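Local coordinates for lipoprotein (Streptococcus pneumoniae serotype 4, PDB 6JF1) that binds L-methionine and, as the substrate-binding lipoprotein of an ABC importer, probably delivers it to the membrane transporter, at residues N203-K214 and E266-P274; A141-Y149 and V161-I172. All blocks are in the same frame, centred on the assembly; numbering follows the deposited sequence.

Interaction 1: residues N203-K214 and E266-P274. With ZN (zinc ion), chain L; MET (methionine), chain B.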
# COMPACT_ATOMS: atom_id res chain seq x y z
N ASN A 203 3.31 -0.48 -3.74
CA ASN A 203 2.69 -0.03 -5.03
C ASN A 203 2.26 1.43 -4.95
O ASN A 203 2.27 2.15 -5.98
CB ASN A 203 1.46 -0.87 -5.40
CG ASN A 203 0.26 -0.61 -4.49
OD1 ASN A 203 0.38 -0.62 -3.27
ND2 ASN A 203 -0.90 -0.36 -5.08
N THR A 204 1.86 1.87 -3.76
CA THR A 204 1.38 3.23 -3.58
C THR A 204 2.38 4.28 -4.10
O THR A 204 1.96 5.37 -4.52
CB THR A 204 1.21 3.52 -2.08
OG1 THR A 204 0.62 2.35 -1.49
CG2 THR A 204 0.33 4.72 -1.80
N PHE A 205 3.70 3.99 -4.06
CA PHE A 205 4.75 5.08 -4.19
C PHE A 205 5.53 4.90 -5.51
O PHE A 205 6.41 5.70 -5.85
CB PHE A 205 5.68 5.08 -2.98
CG PHE A 205 4.91 5.19 -1.68
CD1 PHE A 205 4.14 6.32 -1.41
CD2 PHE A 205 4.91 4.12 -0.78
CE1 PHE A 205 3.40 6.40 -0.23
CE2 PHE A 205 4.21 4.22 0.41
CZ PHE A 205 3.45 5.34 0.68
N VAL A 206 5.18 3.86 -6.23
CA VAL A 206 5.93 3.41 -7.39
C VAL A 206 5.87 4.49 -8.49
O VAL A 206 6.89 4.88 -9.05
CB VAL A 206 5.32 2.08 -7.86
CG1 VAL A 206 5.52 1.85 -9.35
CG2 VAL A 206 5.86 0.93 -7.04
N THR A 207 4.68 5.01 -8.78
CA THR A 207 4.50 5.87 -9.98
C THR A 207 5.11 7.26 -9.75
O THR A 207 5.77 7.82 -10.66
CB THR A 207 3.07 5.83 -10.54
OG1 THR A 207 2.77 4.45 -10.78
CG2 THR A 207 2.93 6.56 -11.87
N GLU A 208 4.93 7.78 -8.55
CA GLU A 208 5.51 9.08 -8.16
C GLU A 208 7.04 9.07 -8.37
O GLU A 208 7.62 10.11 -8.66
CB GLU A 208 5.18 9.42 -6.71
CG GLU A 208 5.52 10.86 -6.32
CD GLU A 208 6.97 11.16 -5.95
OE1 GLU A 208 7.74 10.21 -5.64
OE2 GLU A 208 7.35 12.37 -5.95
N ALA A 209 7.69 7.94 -8.14
CA ALA A 209 9.15 7.88 -8.28
C ALA A 209 9.54 7.52 -9.72
O ALA A 209 10.69 7.36 -10.06
CB ALA A 209 9.72 6.89 -7.28
N LYS A 210 8.53 7.35 -10.55
CA LYS A 210 8.68 6.98 -11.95
C LYS A 210 9.30 5.58 -12.08
O LYS A 210 10.09 5.35 -12.98
CB LYS A 210 9.50 8.03 -12.72
CG LYS A 210 9.36 9.49 -12.29
N LEU A 211 8.95 4.63 -11.22
CA LEU A 211 9.49 3.27 -11.38
C LEU A 211 8.59 2.41 -12.27
O LEU A 211 7.35 2.57 -12.29
CB LEU A 211 9.66 2.59 -10.01
CG LEU A 211 10.37 3.41 -8.95
CD1 LEU A 211 10.39 2.63 -7.65
CD2 LEU A 211 11.79 3.76 -9.38
N ASP A 212 9.23 1.46 -12.92
CA ASP A 212 8.57 0.48 -13.73
C ASP A 212 8.53 -0.85 -12.97
O ASP A 212 9.55 -1.54 -12.87
CB ASP A 212 9.30 0.29 -15.07
CG ASP A 212 8.48 -0.55 -16.04
OD1 ASP A 212 7.64 -1.37 -15.56
OD2 ASP A 212 8.64 -0.35 -17.28
N TYR A 213 7.35 -1.22 -12.46
CA TYR A 213 7.22 -2.36 -11.54
C TYR A 213 7.63 -3.66 -12.26
O TYR A 213 8.01 -4.67 -11.65
CB TYR A 213 5.78 -2.42 -11.01
CG TYR A 213 4.74 -3.04 -11.92
CD1 TYR A 213 4.45 -4.40 -11.86
CD2 TYR A 213 3.99 -2.26 -12.79
CE1 TYR A 213 3.47 -4.98 -12.66
CE2 TYR A 213 3.01 -2.82 -13.60
CZ TYR A 213 2.75 -4.17 -13.52
OH TYR A 213 1.80 -4.72 -14.34
N LYS A 214 7.48 -3.66 -13.57
CA LYS A 214 7.76 -4.83 -14.36
C LYS A 214 9.28 -5.04 -14.47
O LYS A 214 9.69 -6.12 -14.83
CB LYS A 214 7.11 -4.72 -15.75
CG LYS A 214 5.63 -5.10 -15.81
CD LYS A 214 5.01 -4.77 -17.15
CE LYS A 214 4.97 -3.28 -17.42
NZ LYS A 214 3.74 -2.87 -18.14
N GLU A 266 -6.40 -1.19 -16.18
CA GLU A 266 -5.90 -0.32 -17.26
C GLU A 266 -5.10 0.85 -16.66
O GLU A 266 -3.98 1.09 -17.07
CB GLU A 266 -7.09 0.18 -18.07
CG GLU A 266 -6.72 1.26 -19.10
CD GLU A 266 -6.24 0.54 -20.34
OE1 GLU A 266 -6.16 -0.69 -20.26
OE2 GLU A 266 -5.91 1.20 -21.34
N SER A 267 -5.69 1.59 -15.71
CA SER A 267 -5.11 2.85 -15.19
C SER A 267 -3.84 2.59 -14.34
O SER A 267 -2.99 3.48 -14.20
CB SER A 267 -6.13 3.63 -14.42
OG SER A 267 -6.50 2.93 -13.24
N SER A 268 -3.68 1.37 -13.81
CA SER A 268 -2.45 1.00 -13.06
C SER A 268 -1.50 0.18 -13.94
O SER A 268 -0.51 -0.35 -13.45
CB SER A 268 -2.83 0.22 -11.79
OG SER A 268 -3.10 -1.17 -12.08
N ASP A 269 -1.85 -0.07 -15.21
CA ASP A 269 -1.00 -0.95 -16.08
C ASP A 269 -0.79 -2.33 -15.46
O ASP A 269 0.24 -2.97 -15.68
CB ASP A 269 0.30 -0.27 -16.55
CG ASP A 269 0.86 -0.92 -17.81
OD1 ASP A 269 0.12 -1.73 -18.45
OD2 ASP A 269 2.04 -0.66 -18.15
N GLY A 270 -1.79 -2.87 -14.74
CA GLY A 270 -1.59 -4.22 -14.16
C GLY A 270 -0.93 -4.20 -12.77
O GLY A 270 -0.91 -5.22 -12.10
N LEU A 271 -0.38 -3.08 -12.31
CA LEU A 271 0.26 -3.05 -10.95
C LEU A 271 -0.75 -3.45 -9.86
O LEU A 271 -0.39 -4.13 -8.91
CB LEU A 271 0.86 -1.66 -10.70
CG LEU A 271 1.47 -1.40 -9.31
CD1 LEU A 271 2.67 -2.30 -9.03
CD2 LEU A 271 1.88 0.07 -9.20
N ASP A 272 -2.01 -3.06 -9.98
CA ASP A 272 -3.01 -3.42 -8.97
C ASP A 272 -3.93 -4.52 -9.53
O ASP A 272 -4.56 -4.36 -10.60
CB ASP A 272 -3.92 -2.25 -8.64
CG ASP A 272 -3.27 -1.06 -7.93
OD1 ASP A 272 -2.02 -1.04 -7.80
OD2 ASP A 272 -4.04 -0.16 -7.50
N GLN A 273 -4.08 -5.58 -8.76
CA GLN A 273 -4.85 -6.72 -9.22
C GLN A 273 -6.16 -6.83 -8.42
O GLN A 273 -6.15 -7.22 -7.24
CB GLN A 273 -4.01 -7.99 -9.08
CG GLN A 273 -4.84 -9.23 -9.36
CD GLN A 273 -4.10 -10.53 -9.16
OE1 GLN A 273 -2.87 -10.58 -9.20
NE2 GLN A 273 -4.85 -11.60 -8.95
N PRO A 274 -7.30 -6.53 -9.04
CA PRO A 274 -8.61 -6.59 -8.33
C PRO A 274 -8.87 -8.00 -7.80
O PRO A 274 -8.50 -8.97 -8.45
CB PRO A 274 -9.66 -6.28 -9.42
CG PRO A 274 -8.86 -5.44 -10.41
CD PRO A 274 -7.51 -6.15 -10.45
ZN ZN L . 7.66 -1.56 -18.43
N MET B . -1.39 -0.52 -1.15
CA MET B . -0.35 -0.97 -0.15
C MET B . 0.06 -2.40 -0.51
O MET B . 1.26 -2.73 -0.44
CB MET B . -0.92 -0.96 1.28
CG MET B . 0.17 -1.03 2.36
SD MET B . -0.55 -1.01 4.02
CE MET B . -0.85 0.75 4.26
OXT MET B . -0.82 -3.20 -0.94
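Tyr213 OH donates a hydrogen bond to the backbone oxygen Asp269 O at 2.7 Å. That oxygen lies at the edge of the ring, near its plane. CG of Tyr213 sits between its backbone N and carbonyl carbon (chi1 81°), which turns the ring toward 266-274. At the other end, Asn203 ND2 donates to Asp272 OD1 at 3.0 Å. The N-H comes from above the carboxylate plane, and the amide and carboxylate planes are 60° apart. Asp272 OD2 is taken by Arg42 and Arg35 in salt bridges, so this buried carboxylate is held on both oxygens. The other end of the same amide, Asn203 OD1, accepts from the amino N of the bound methionine at 2.8 Å. Asn203 ND2 also bonds to Tyr106 OH. Asp272 is thus a second-shell residue that, with Tyr106, probably helps fix the amide's rotation. Between these polar ends lies Leu271. Its CB makes a CH-pi contact over one face of the Tyr213 ring, 4.0 Å from the centroid. Its CD1 packs on Tyr213 CG at 3.6 Å. Its CD2 reaches Asn203 CB and meets Val206 CG1 tip to tip. Lys214 CG lies over the opposite ring face. The 266-274 side leaves helix 258-267 through a Schellman motif at Asp269, which overlaps a type I' turn from Ser268 to Leu271. The whole joins this helix exit to the amino-group end of the methionine pocket.

Interaction 2: residues A141-Y149 and V161-I172. With ZN (zinc ion), chain H; ZN (zinc ion), chain G; MET (methionine), chain B.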
# COMPACT_ATOMS: atom_id res chain seq x y z
N ALA A 141 5.41 -1.84 11.13
CA ALA A 141 5.61 -3.25 11.49
C ALA A 141 5.23 -4.21 10.35
O ALA A 141 5.98 -5.15 10.10
CB ALA A 141 4.84 -3.58 12.75
N THR A 142 4.08 -4.02 9.67
CA THR A 142 3.59 -5.10 8.79
C THR A 142 4.33 -5.04 7.45
O THR A 142 4.63 -6.07 6.90
CB THR A 142 2.06 -5.14 8.63
OG1 THR A 142 1.66 -3.93 7.99
CG2 THR A 142 1.37 -5.35 9.97
N ASN A 143 4.63 -3.84 6.94
CA ASN A 143 5.33 -3.75 5.65
C ASN A 143 6.84 -3.96 5.86
O ASN A 143 7.52 -4.49 5.00
CB ASN A 143 4.99 -2.44 4.92
CG ASN A 143 3.55 -2.46 4.46
OD1 ASN A 143 3.17 -3.28 3.63
ND2 ASN A 143 2.74 -1.58 5.03
N GLU A 144 7.35 -3.60 7.03
CA GLU A 144 8.73 -3.97 7.38
C GLU A 144 8.90 -5.50 7.35
O GLU A 144 9.84 -6.05 6.72
CB GLU A 144 9.07 -3.43 8.77
CG GLU A 144 10.50 -3.72 9.16
CD GLU A 144 10.81 -3.15 10.54
OE1 GLU A 144 10.15 -2.18 10.97
OE2 GLU A 144 11.68 -3.70 11.21
N SER A 145 8.02 -6.19 8.06
CA SER A 145 8.00 -7.65 8.11
C SER A 145 7.91 -8.23 6.69
O SER A 145 8.65 -9.15 6.32
CB SER A 145 6.85 -8.14 8.96
OG SER A 145 6.87 -9.56 9.04
N ARG A 146 6.96 -7.71 5.93
CA ARG A 146 6.70 -8.16 4.57
C ARG A 146 7.98 -8.03 3.73
O ARG A 146 8.31 -8.95 2.98
CB ARG A 146 5.63 -7.24 3.97
CG ARG A 146 5.04 -7.76 2.67
CD ARG A 146 4.12 -6.69 2.14
NE ARG A 146 3.32 -7.18 1.01
CZ ARG A 146 2.44 -6.41 0.38
NH1 ARG A 146 2.29 -5.15 0.75
NH2 ARG A 146 1.72 -6.91 -0.62
N ALA A 147 8.68 -6.89 3.85
CA ALA A 147 9.87 -6.67 3.09
C ALA A 147 10.96 -7.69 3.50
O ALA A 147 11.70 -8.17 2.66
CB ALA A 147 10.33 -5.25 3.33
N LEU A 148 11.08 -7.96 4.80
CA LEU A 148 12.11 -8.88 5.30
C LEU A 148 11.85 -10.32 4.84
O LEU A 148 12.80 -11.02 4.42
CB LEU A 148 12.16 -8.78 6.83
CG LEU A 148 12.75 -7.46 7.33
CD1 LEU A 148 12.61 -7.33 8.83
CD2 LEU A 148 14.20 -7.33 6.90
N TYR A 149 10.60 -10.77 4.91
CA TYR A 149 10.33 -12.09 4.36
C TYR A 149 10.65 -12.13 2.85
O TYR A 149 11.07 -13.17 2.34
CB TYR A 149 8.90 -12.52 4.65
CG TYR A 149 8.69 -13.01 6.05
CD1 TYR A 149 9.17 -14.26 6.46
CD2 TYR A 149 7.96 -12.27 6.97
CE1 TYR A 149 8.95 -14.75 7.74
CE2 TYR A 149 7.74 -12.74 8.26
CZ TYR A 149 8.24 -13.97 8.64
OH TYR A 149 7.99 -14.45 9.89
N VAL A 161 12.42 -16.01 12.65
CA VAL A 161 11.00 -16.14 12.89
C VAL A 161 10.38 -16.69 11.60
O VAL A 161 10.95 -16.57 10.53
CB VAL A 161 10.37 -14.78 13.23
CG1 VAL A 161 10.76 -14.33 14.63
CG2 VAL A 161 10.71 -13.73 12.17
N SER A 162 9.20 -17.23 11.71
CA SER A 162 8.52 -17.67 10.52
C SER A 162 7.04 -17.73 10.83
O SER A 162 6.60 -17.36 11.92
CB SER A 162 9.03 -19.01 10.08
OG SER A 162 8.77 -19.96 11.10
N GLY A 163 6.30 -18.21 9.83
CA GLY A 163 4.86 -18.32 9.94
C GLY A 163 4.21 -16.95 9.91
O GLY A 163 4.39 -16.19 8.94
N THR A 164 3.48 -16.65 10.97
CA THR A 164 2.73 -15.40 11.07
C THR A 164 3.48 -14.42 11.99
O THR A 164 2.98 -13.38 12.33
CB THR A 164 1.29 -15.68 11.54
OG1 THR A 164 1.37 -16.46 12.74
N ALA A 165 4.69 -14.79 12.41
CA ALA A 165 5.47 -13.93 13.27
C ALA A 165 5.84 -12.69 12.46
O ALA A 165 6.27 -12.82 11.33
CB ALA A 165 6.71 -14.68 13.74
N LEU A 166 5.68 -11.50 13.04
CA LEU A 166 6.20 -10.29 12.39
C LEU A 166 7.72 -10.32 12.48
O LEU A 166 8.23 -10.45 13.57
CB LEU A 166 5.69 -9.04 13.10
CG LEU A 166 4.27 -8.61 12.74
CD1 LEU A 166 3.86 -7.39 13.56
CD2 LEU A 166 4.12 -8.34 11.25
N ALA A 167 8.42 -10.17 11.34
CA ALA A 167 9.88 -10.03 11.38
C ALA A 167 10.26 -8.55 11.54
O ALA A 167 9.62 -7.65 10.97
CB ALA A 167 10.51 -10.65 10.15
N THR A 168 11.30 -8.32 12.33
CA THR A 168 11.95 -7.03 12.40
C THR A 168 13.41 -7.25 12.00
O THR A 168 13.87 -8.39 11.83
CB THR A 168 11.89 -6.41 13.80
OG1 THR A 168 12.88 -7.05 14.62
CG2 THR A 168 10.53 -6.48 14.46
N VAL A 169 14.12 -6.16 11.85
CA VAL A 169 15.53 -6.24 11.47
C VAL A 169 16.34 -7.03 12.52
O VAL A 169 17.28 -7.76 12.16
CB VAL A 169 16.11 -4.84 11.18
CG1 VAL A 169 17.58 -4.90 10.80
CG2 VAL A 169 15.34 -4.12 10.08
N ALA A 170 15.96 -6.95 13.79
CA ALA A 170 16.62 -7.76 14.84
C ALA A 170 16.40 -9.26 14.61
O ALA A 170 17.01 -10.05 15.32
CB ALA A 170 16.13 -7.37 16.24
N ASN A 171 15.56 -9.68 13.66
CA ASN A 171 15.31 -11.12 13.49
C ASN A 171 16.13 -11.67 12.33
O ASN A 171 15.90 -12.82 11.91
CB ASN A 171 13.85 -11.43 13.19
CG ASN A 171 12.92 -11.08 14.34
OD1 ASN A 171 12.10 -10.18 14.22
ND2 ASN A 171 13.02 -11.81 15.44
N ILE A 172 17.03 -10.87 11.78
CA ILE A 172 17.91 -11.39 10.76
C ILE A 172 18.95 -12.32 11.42
O ILE A 172 19.73 -11.87 12.28
CB ILE A 172 18.54 -10.25 9.96
CG1 ILE A 172 17.46 -9.37 9.33
CG2 ILE A 172 19.48 -10.83 8.90
CD1 ILE A 172 18.00 -8.32 8.39
ZN ZN H . 12.35 -2.32 12.61
ZN ZN G . 10.08 -0.37 12.10
N MET B . -1.39 -0.52 -1.15
CA MET B . -0.35 -0.97 -0.15
C MET B . 0.06 -2.40 -0.51
O MET B . 1.26 -2.73 -0.44
CB MET B . -0.92 -0.96 1.28
CG MET B . 0.17 -1.03 2.36
SD MET B . -0.55 -1.01 4.02
CE MET B . -0.85 0.75 4.26
OXT MET B . -0.82 -3.20 -0.94
O HOH W 1 8.00 -5.64 11.95
O HOH W 2 10.90 -1.86 13.84
O HOH W 3 8.80 -1.67 12.93
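Ser145 OG accepts a hydrogen bond from the backbone Ala167 N at 2.8 Å, with an N-H...O angle of 160°. The hydroxyl oxygen stands anti to the backbone N of Ser145 (chi1 -178°), which brings it to the loop. Ala167 O accepts from a water that also donates to Ala141 O. One helical turn on, Tyr149 OH donates to Ala165 O at 2.8 Å, and that oxygen lies at the edge of the ring. Leu148 CD1 packs against the backbone of Thr168, and Leu166 CD2 lies on Ser145 CB at 3.6 Å. The extended chain of Glu144 ends with OE2 beside Thr168 CA and Val169 N. Its OE2 binds one zinc ion at 2.1 Å and its OE1 another at 2.1 Å, so the carboxylate bridges the two metals. OE1 also lies at a longer 2.7 Å from the first zinc ion. Glu183 binds both, and the backbone O of Asn139 binds the zinc held by OE1. Elsewhere on the helix, Arg146 NH1 donates to the methionine carboxylate oxygen O at 2.9 Å. Side-chain hydroxyls and one water thus satisfy loop backbone groups, while the same helix presents residues to zinc and to ligand.

Interaction 2 closes before interaction 1 opens along the chain. Their centres are about 24 Å apart, and their nearest atoms are about 6 Å apart without touching. Interaction 2 joins helix 141-153 to the loop before strand 172-174. Interaction 1 joins the loop after strand 198-201 to the segment entering strand 273-274. Strands 134-138 and 198-201, which lead into the two contacts, are parallel neighbours in one sheet, whereas strand 273-274 edges the other. Both contacts reach the bound methionine: interaction 1 supplies a partner for its amino group, interaction 2 one for its carboxylate. This is consistent with a two-lobed binding protein holding the amino acid in its cleft.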